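Long-range contact in SusD superfamily protein (PDB 3MCX), which is of unknown function but, as a zinc-binding member of the SusD family at the outer membrane, probably helps capture glycans for uptake: residues Q97-I102 against V127-S132. Sequence-based numbering, arbitrary orientation. Where two conformers were deposited one is given.
Sequences QTNNLI and VMRGLS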
loop_
_atom_site.group_PDB
_atom_site.type_symbol
_atom_site.label_atom_id
_atom_site.label_comp_id
_atom_site.label_asym_id
_atom_site.label_seq_id
_atom_site.Cartn_x
_atom_site.Cartn_y
_atom_site.Cartn_z
ATOM N N GLN A 97 -18.954 7.702 2.953
ATOM C CA GLN A 97 -18.924 8.272 4.291
ATOM C C GLN A 97 -18.144 9.586 4.343
ATOM O O GLN A 97 -18.559 10.526 5.008
ATOM C CB GLN A 97 -18.378 7.262 5.296
ATOM C CG GLN A 97 -19.336 6.071 5.488
ATOM C CD GLN A 97 -18.972 5.190 6.671
ATOM O OE1 GLN A 97 -18.051 5.482 7.424
ATOM N NE2 GLN A 97 -19.724 4.096 6.833
ATOM N N THR A 98 -17.011 9.657 3.645
ATOM C CA THR A 98 -16.285 10.923 3.559
ATOM C C THR A 98 -17.146 12.022 2.929
ATOM O O THR A 98 -17.151 13.169 3.407
ATOM C CB THR A 98 -14.918 10.884 2.844
ATOM O OG1 THR A 98 -15.040 10.586 1.430
ATOM C CG2 THR A 98 -13.954 9.893 3.512
ATOM N N ASN A 99 -17.903 11.676 1.885
ATOM C CA ASN A 99 -18.746 12.660 1.238
ATOM C C ASN A 99 -19.870 13.146 2.136
ATOM O O ASN A 99 -20.191 14.337 2.196
ATOM C CB ASN A 99 -19.293 12.087 -0.079
ATOM C CG ASN A 99 -18.244 12.111 -1.174
ATOM O OD1 ASN A 99 -17.444 13.034 -1.216
ATOM N ND2 ASN A 99 -18.276 11.139 -2.081
ATOM N N ASN A 100 -20.489 12.221 2.880
ATOM C CA ASN A 100 -21.523 12.581 3.828
ATOM C C ASN A 100 -21.013 13.525 4.943
ATOM O O ASN A 100 -21.650 14.499 5.282
ATOM C CB ASN A 100 -22.137 11.317 4.444
ATOM C CG ASN A 100 -22.965 10.514 3.424
ATOM O OD1 ASN A 100 -23.247 10.987 2.306
ATOM N ND2 ASN A 100 -23.348 9.289 3.805
ATOM N N LEU A 101 -19.813 13.207 5.441
ATOM C CA LEU A 101 -19.212 14.005 6.505
ATOM C C LEU A 101 -18.817 15.400 6.002
ATOM O O LEU A 101 -19.126 16.379 6.646
ATOM C CB LEU A 101 -17.999 13.255 7.096
ATOM C CG LEU A 101 -17.233 13.970 8.223
ATOM C CD1 LEU A 101 -18.109 14.391 9.379
ATOM C CD2 LEU A 101 -16.099 13.054 8.682
ATOM N N ILE A 102 -18.119 15.434 4.865
ATOM C CA ILE A 102 -17.745 16.713 4.274
ATOM C C ILE A 102 -18.963 17.577 3.996
ATOM O O ILE A 102 -19.012 18.756 4.346
ATOM C CB ILE A 102 -16.899 16.534 2.998
ATOM C CG1 ILE A 102 -15.533 15.884 3.338
ATOM C CG2 ILE A 102 -16.732 17.892 2.283
ATOM C CD1 ILE A 102 -14.784 15.236 2.180
ATOM N N VAL A 127 -8.439 13.832 2.654
ATOM C CA VAL A 127 -7.288 12.981 2.364
ATOM C C VAL A 127 -7.741 11.522 2.230
ATOM O O VAL A 127 -7.339 10.810 1.313
ATOM C CB VAL A 127 -6.114 13.084 3.375
ATOM C CG1 VAL A 127 -4.949 12.181 2.899
ATOM C CG2 VAL A 127 -5.621 14.473 3.492
HETATM N N MSE A 128 -8.615 11.081 3.135
HETATM C CA MSE A 128 -9.139 9.726 3.026
HETATM C C MSE A 128 -9.932 9.522 1.735
HETATM O O MSE A 128 -9.876 8.456 1.139
HETATM C CB MSE A 128 -9.984 9.382 4.242
HETATM C CG MSE A 128 -10.465 7.957 4.271
HETATM SE SE MSE A 128 -9.074 6.592 4.183
HETATM C CE MSE A 128 -7.616 7.541 5.080
ATOM N N ARG A 129 -10.688 10.515 1.304
ATOM C CA ARG A 129 -11.413 10.395 0.020
ATOM C C ARG A 129 -10.436 10.245 -1.153
ATOM O O ARG A 129 -10.623 9.421 -2.041
ATOM C CB ARG A 129 -12.312 11.600 -0.224
ATOM C CG ARG A 129 -13.361 11.364 -1.311
ATOM C CD ARG A 129 -14.318 12.496 -1.474
ATOM N NE ARG A 129 -13.713 13.706 -2.011
ATOM C CZ ARG A 129 -14.347 14.860 -2.118
ATOM N NH1 ARG A 129 -15.591 14.961 -1.714
ATOM N NH2 ARG A 129 -13.743 15.934 -2.647
ATOM N N GLY A 130 -9.408 11.066 -1.159
ATOM C CA GLY A 130 -8.401 10.996 -2.209
ATOM C C GLY A 130 -7.622 9.707 -2.200
ATOM O O GLY A 130 -7.425 9.052 -3.247
ATOM N N LEU A 131 -7.216 9.282 -0.997
ATOM C CA LEU A 131 -6.492 8.015 -0.862
ATOM C C LEU A 131 -7.349 6.833 -1.341
ATOM O O LEU A 131 -6.860 5.940 -2.038
ATOM C CB LEU A 131 -6.104 7.828 0.594
ATOM C CG LEU A 131 -5.307 6.593 0.960
ATOM C CD1 LEU A 131 -4.059 6.476 0.089
ATOM C CD2 LEU A 131 -4.946 6.666 2.481
ATOM N N SER A 132 -8.635 6.874 -0.991
ATOM C CA SER A 132 -9.547 5.811 -1.376
ATOM C C SER A 132 -9.697 5.739 -2.906
ATOM O O SER A 132 -9.630 4.667 -3.486
ATOM C CB SER A 132 -10.853 5.967 -0.636
ATOM O OG SER A 132 -10.680 5.790 0.778
#
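T98 faces the neighbouring helix where the two backbones come closest, its CA 6.0 Å from that of R129, a spacing that suits a small side chain. Its OG1, turned between the backbone N and the carbonyl carbon (chi1 66°), hydrogen-bonds back to the carbonyl oxygen of I95, three residues earlier, and still lies 3.3 Å from R129 CG; its CG2 methyl meets CB and CG of selenomethionine M128. N99 leaves its helix to one side, but its amide turns across the gap and serves as acceptor and donor at once: OD1 accepts a hydrogen bond from R129 NH1 at 2.7 Å, nearly along the C=O axis and at the guanidinium edge, while ND2 donates to the carbonyl of E157. These helices, 81-106 and 115-140, run antiparallel at 155°, a buried pair of the kind that builds the TPR-like helical part of SusD-family proteins. The R129 chain reaches out from 115-140, bent at chi3 (68°), and its NE forms a salt bridge with D182 of helix 172-186; an alanine here, lacking the guanidinium that N99 and D182 share, would probably loosen the packing of 81-106 and 172-186 against 115-140. About one turn on from T98, I102 lays CD1 of its branched, apolar chain over one guanidinium face, 4.0 Å from R129 NH1.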